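Local coordinates for mnemiopsin 1 (Mnemiopsis leidyi, PDB 5VP3), which is a calcium-regulated photoprotein of a comb jelly that emits light, its EF-hand loops probably sensing the calcium that triggers the flash, at residues D138-G141 with E146-K149; K168-T171 with L177-P180. All coordinates share one frame; numbering follows the deposited sequence. Where two conformers were deposited one is given.

Contact 1 of 2, residues D138-G141 with E146-K149; sequences DGDG and EELK. With CD (cadmium ion), chain C.
D138 and E147 meet at one wall of a cadmium-filled EF-hand loop, where residues 138-141 of the metal-binding loop face residues 146-149 of helix 145-154. E147 fills the last ligand position of the twelve-residue loop and dominates the interface. Its chain is extended beyond CG (chi2 171°), carrying the carboxylate from the helix to the metal, which it grips bidentately: OE1 lies 2.4 Å and OE2 2.2 Å from the cadmium ion. OE1 does double duty, because the backbone N of D138 also donates to it at 2.7 Å, approaching nearly along its C-O axis with an N-H...O angle of 161°. Two metal bonds and a hydrogen bond thus fix the rotation of the carboxylate. The side chain of D138 crosses that of E147 obliquely, and the two carboxylate planes are turned 51° apart. D138 is not among the ligands of the metal, its OD2 staying 3.3 Å from the cadmium ion; besides the bond from its backbone N-H, its side chain lies against the E147 carboxylate, with D138 CG 3.1 Å from E147 OE1. D136 OD1 and T142 O are further protein ligands, and D144 OD1 accepts the backbone N of E147. D140 enters from the turn, and its OD2 forms a salt bridge with K176 from the neighbouring EF-hand loop. OD1 of D140 and OE2 of E147 are 4.3 Å apart; these like charges are probably balanced by the cation between them, which D140 OD1 binds at 2.3 Å.

Contact 2 of 2, residues K168-T171 with L177-P180; sequences KADT and LERP. With CD (cadmium ion), chain D.
D170 and L177 bring their CA atoms within 5.6 Å where the chain leaves helix 161-169, D170 forming the centre of an inverse gamma turn with a weak T171 N to A169 O bond. This is the mouth of an EF-hand loop: D170 is its first ligand, and E178 sits at the N-cap position before the exiting helix. Metal bridging holds the polar side together. D170 CG is anti to the backbone N (chi1 178°), which directs OD1 to 2.2 Å from the cadmium ion, while D170 OD2 accepts the backbone N of G175. The E178 chain bends at chi2 (77°) to bring its OE1 to the same metal, also at 2.2 Å. The two oxygens lie on nearly opposite sides of the ion, subtending about 171° there; T174 OG1, K176 O and E181 OE1 supply the other ligands. Away from the metal the contact is apolar. L177 is buried, lying against L182 and L185 of helix 179-190. One methyl does the touching across the segments: L177 CD2 lies 3.8 Å from A169 CB and 4.0 Å from D170 CB.

In the fold
Contacts 1 and 2 lie in successive EF-hand loops, in series within the EF-hand pair, with centres about 13 Å apart. Their two cadmium ions, probably standing in for calcium, are 11.8 Å apart. The loops are coupled side by side through V143 and L177, whose backbone hydrogen bonding is the short inter-loop pairing known from EF-hand pairs. The hydroxyl of Y132, on helix 123-135, bonds to the carbonyl oxygens of both G141 and L177, one in each contact. K176 bridges the two sites, its backbone at one and its side chain at the other. The contacts also touch directly, by packing, where G141 O lies 4.0 Å from R179 NH1.

Contact 1 of 2, residues D138-G141 with E146-K149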
loop_
_atom_site.group_PDB
_atom_site.type_symbol
_atom_site.label_atom_id
_atom_site.label_comp_id
_atom_site.label_asym_id
_atom_site.label_seq_id
_atom_site.Cartn_x
_atom_site.Cartn_y
_atom_site.Cartn_z
ATOM N N ASP A 138 -21.815 2.486 -1.414
ATOM C CA ASP A 138 -22.973 3.082 -2.113
ATOM C C ASP A 138 -23.430 2.253 -3.288
ATOM O O ASP A 138 -24.595 2.328 -3.684
ATOM C CB ASP A 138 -22.611 4.472 -2.717
ATOM C CG ASP A 138 -22.750 5.594 -1.745
ATOM O OD1 ASP A 138 -23.186 5.371 -0.594
ATOM O OD2 ASP A 138 -22.422 6.712 -2.131
ATOM N N GLY A 139 -22.491 1.654 -4.000
ATOM C CA GLY A 139 -22.821 1.205 -5.337
ATOM C C GLY A 139 -22.792 2.251 -6.422
ATOM O O GLY A 139 -23.174 1.934 -7.554
ATOM N N ASP A 140 -22.353 3.479 -6.141
ATOM C CA ASP A 140 -22.514 4.528 -7.137
ATOM C C ASP A 140 -21.344 4.623 -8.076
ATOM O O ASP A 140 -21.342 5.506 -8.944
ATOM C CB ASP A 140 -22.779 5.883 -6.480
ATOM C CG ASP A 140 -21.609 6.405 -5.670
ATOM O OD1 ASP A 140 -20.555 5.718 -5.518
ATOM O OD2 ASP A 140 -21.777 7.530 -5.170
ATOM N N GLY A 141 -20.373 3.710 -7.965
ATOM C CA GLY A 141 -19.275 3.733 -8.890
ATOM C C GLY A 141 -18.171 4.676 -8.513
ATOM O O GLY A 141 -17.206 4.790 -9.271
ATOM N N GLU A 146 -17.502 9.978 3.106
ATOM C CA GLU A 146 -17.874 8.998 4.138
ATOM C C GLU A 146 -17.286 7.632 3.809
ATOM O O GLU A 146 -16.730 6.951 4.679
ATOM C CB GLU A 146 -19.398 8.902 4.283
ATOM C CG GLU A 146 -20.075 10.055 5.034
ATOM C CD GLU A 146 -19.518 10.311 6.435
ATOM O OE1 GLU A 146 -18.966 9.383 7.057
ATOM O OE2 GLU A 146 -19.621 11.457 6.916
ATOM N N GLU A 147 -17.347 7.231 2.536
ATOM C CA GLU A 147 -16.683 5.985 2.168
ATOM C C GLU A 147 -15.198 6.025 2.494
ATOM O O GLU A 147 -14.637 5.004 2.914
ATOM C CB GLU A 147 -16.979 5.669 0.698
ATOM C CG GLU A 147 -18.457 5.262 0.542
ATOM C CD GLU A 147 -18.934 5.123 -0.904
ATOM O OE1 GLU A 147 -19.947 4.454 -1.153
ATOM O OE2 GLU A 147 -18.330 5.696 -1.810
ATOM N N LEU A 148 -14.544 7.188 2.380
ATOM C CA LEU A 148 -13.108 7.211 2.677
ATOM C C LEU A 148 -12.858 7.210 4.183
ATOM O O LEU A 148 -11.890 6.599 4.651
ATOM C CB LEU A 148 -12.422 8.422 2.044
ATOM C CG LEU A 148 -10.909 8.471 2.255
ATOM C CD1 LEU A 148 -10.204 7.329 1.453
ATOM C CD2 LEU A 148 -10.344 9.839 1.895
ATOM N N LYS A 149 -13.722 7.887 4.943
ATOM C CA LYS A 149 -13.654 7.846 6.399
ATOM C C LYS A 149 -13.737 6.407 6.911
ATOM O O LYS A 149 -13.029 6.024 7.849
ATOM C CB LYS A 149 -14.789 8.689 7.004
ATOM C CG LYS A 149 -14.604 10.222 6.926
ATOM C CD LYS A 149 -15.939 10.966 7.171
ATOM C CE LYS A 149 -16.248 11.181 8.649
ATOM N NZ LYS A 149 -17.580 11.821 8.828
HETATM CD CD CD C . -19.781 5.317 -3.434
HETATM O O HOH W 1 -20.727 7.809 -2.997
#

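Contact 2 of 2, residues K168-T171 with L177-P180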
loop_
_atom_site.group_PDB
_atom_site.type_symbol
_atom_site.label_atom_id
_atom_site.label_comp_id
_atom_site.label_asym_id
_atom_site.label_seq_id
_atom_site.Cartn_x
_atom_site.Cartn_y
_atom_site.Cartn_z
ATOM N N LYS A 168 -7.479 16.976 -1.156
ATOM C CA LYS A 168 -6.281 17.101 -1.963
ATOM C C LYS A 168 -6.345 16.242 -3.202
ATOM O O LYS A 168 -5.720 16.581 -4.215
ATOM C CB LYS A 168 -5.041 16.775 -1.137
ATOM C CG LYS A 168 -4.345 18.043 -0.649
ATOM C CD LYS A 168 -3.103 17.779 0.192
ATOM C CE LYS A 168 -3.450 17.502 1.658
ATOM N NZ LYS A 168 -2.325 17.877 2.578
ATOM N N ALA A 169 -7.105 15.151 -3.174
ATOM C CA ALA A 169 -7.134 14.259 -4.321
ATOM C C ALA A 169 -8.309 14.518 -5.261
ATOM O O ALA A 169 -8.248 14.131 -6.433
ATOM C CB ALA A 169 -7.159 12.816 -3.835
ATOM N N ASP A 170 -9.367 15.171 -4.785
ATOM C CA ASP A 170 -10.550 15.445 -5.613
ATOM C C ASP A 170 -10.336 16.754 -6.368
ATOM O O ASP A 170 -11.010 17.758 -6.153
ATOM C CB ASP A 170 -11.800 15.525 -4.759
ATOM C CG ASP A 170 -13.050 15.866 -5.560
ATOM O OD1 ASP A 170 -13.099 15.584 -6.789
ATOM O OD2 ASP A 170 -13.987 16.385 -4.922
ATOM N N THR A 171 -9.360 16.735 -7.260
ATOM C CA THR A 171 -9.023 17.958 -7.985
ATOM C C THR A 171 -10.050 18.269 -9.070
ATOM O O THR A 171 -10.089 19.398 -9.567
ATOM C CB THR A 171 -7.629 17.810 -8.597
ATOM O OG1 THR A 171 -7.598 16.600 -9.328
ATOM C CG2 THR A 171 -6.543 17.743 -7.528
ATOM N N LEU A 177 -14.058 10.754 -5.142
ATOM C CA LEU A 177 -12.795 10.270 -5.704
ATOM C C LEU A 177 -13.111 9.263 -6.796
ATOM O O LEU A 177 -13.626 8.183 -6.513
ATOM C CB LEU A 177 -11.920 9.636 -4.642
ATOM C CG LEU A 177 -11.509 10.526 -3.508
ATOM C CD1 LEU A 177 -10.660 9.699 -2.518
ATOM C CD2 LEU A 177 -10.748 11.719 -4.008
ATOM N N GLU A 178 -12.864 9.648 -8.046
ATOM C CA GLU A 178 -12.884 8.702 -9.149
ATOM C C GLU A 178 -11.593 7.865 -9.101
ATOM O O GLU A 178 -10.661 8.177 -8.358
ATOM C CB GLU A 178 -13.051 9.468 -10.463
ATOM C CG GLU A 178 -14.418 10.191 -10.587
ATOM C CD GLU A 178 -14.574 11.484 -9.791
ATOM O OE1 GLU A 178 -13.565 12.196 -9.519
ATOM O OE2 GLU A 178 -15.746 11.784 -9.425
ATOM N N ARG A 179 -11.531 6.811 -9.919
ATOM C CA ARG A 179 -10.472 5.814 -9.751
ATOM C C ARG A 179 -9.063 6.394 -9.866
ATOM O O ARG A 179 -8.191 5.963 -9.093
ATOM C CB ARG A 179 -10.687 4.649 -10.733
ATOM C CG ARG A 179 -11.879 3.745 -10.350
ATOM C CD ARG A 179 -12.116 2.536 -11.289
ATOM N NE ARG A 179 -13.255 1.734 -10.824
ATOM C CZ ARG A 179 -14.533 1.961 -11.152
ATOM N NH1 ARG A 179 -14.856 2.955 -11.968
ATOM N NH2 ARG A 179 -15.506 1.199 -10.653
ATOM N N PRO A 180 -8.770 7.345 -10.764
ATOM C CA PRO A 180 -7.419 7.943 -10.790
ATOM C C PRO A 180 -7.110 8.794 -9.588
ATOM O O PRO A 180 -5.939 8.987 -9.233
ATOM C CB PRO A 180 -7.427 8.784 -12.077
ATOM C CG PRO A 180 -8.577 8.245 -12.901
ATOM C CD PRO A 180 -9.599 7.797 -11.894
HETATM CD CD CD D . -13.173 13.867 -8.203
#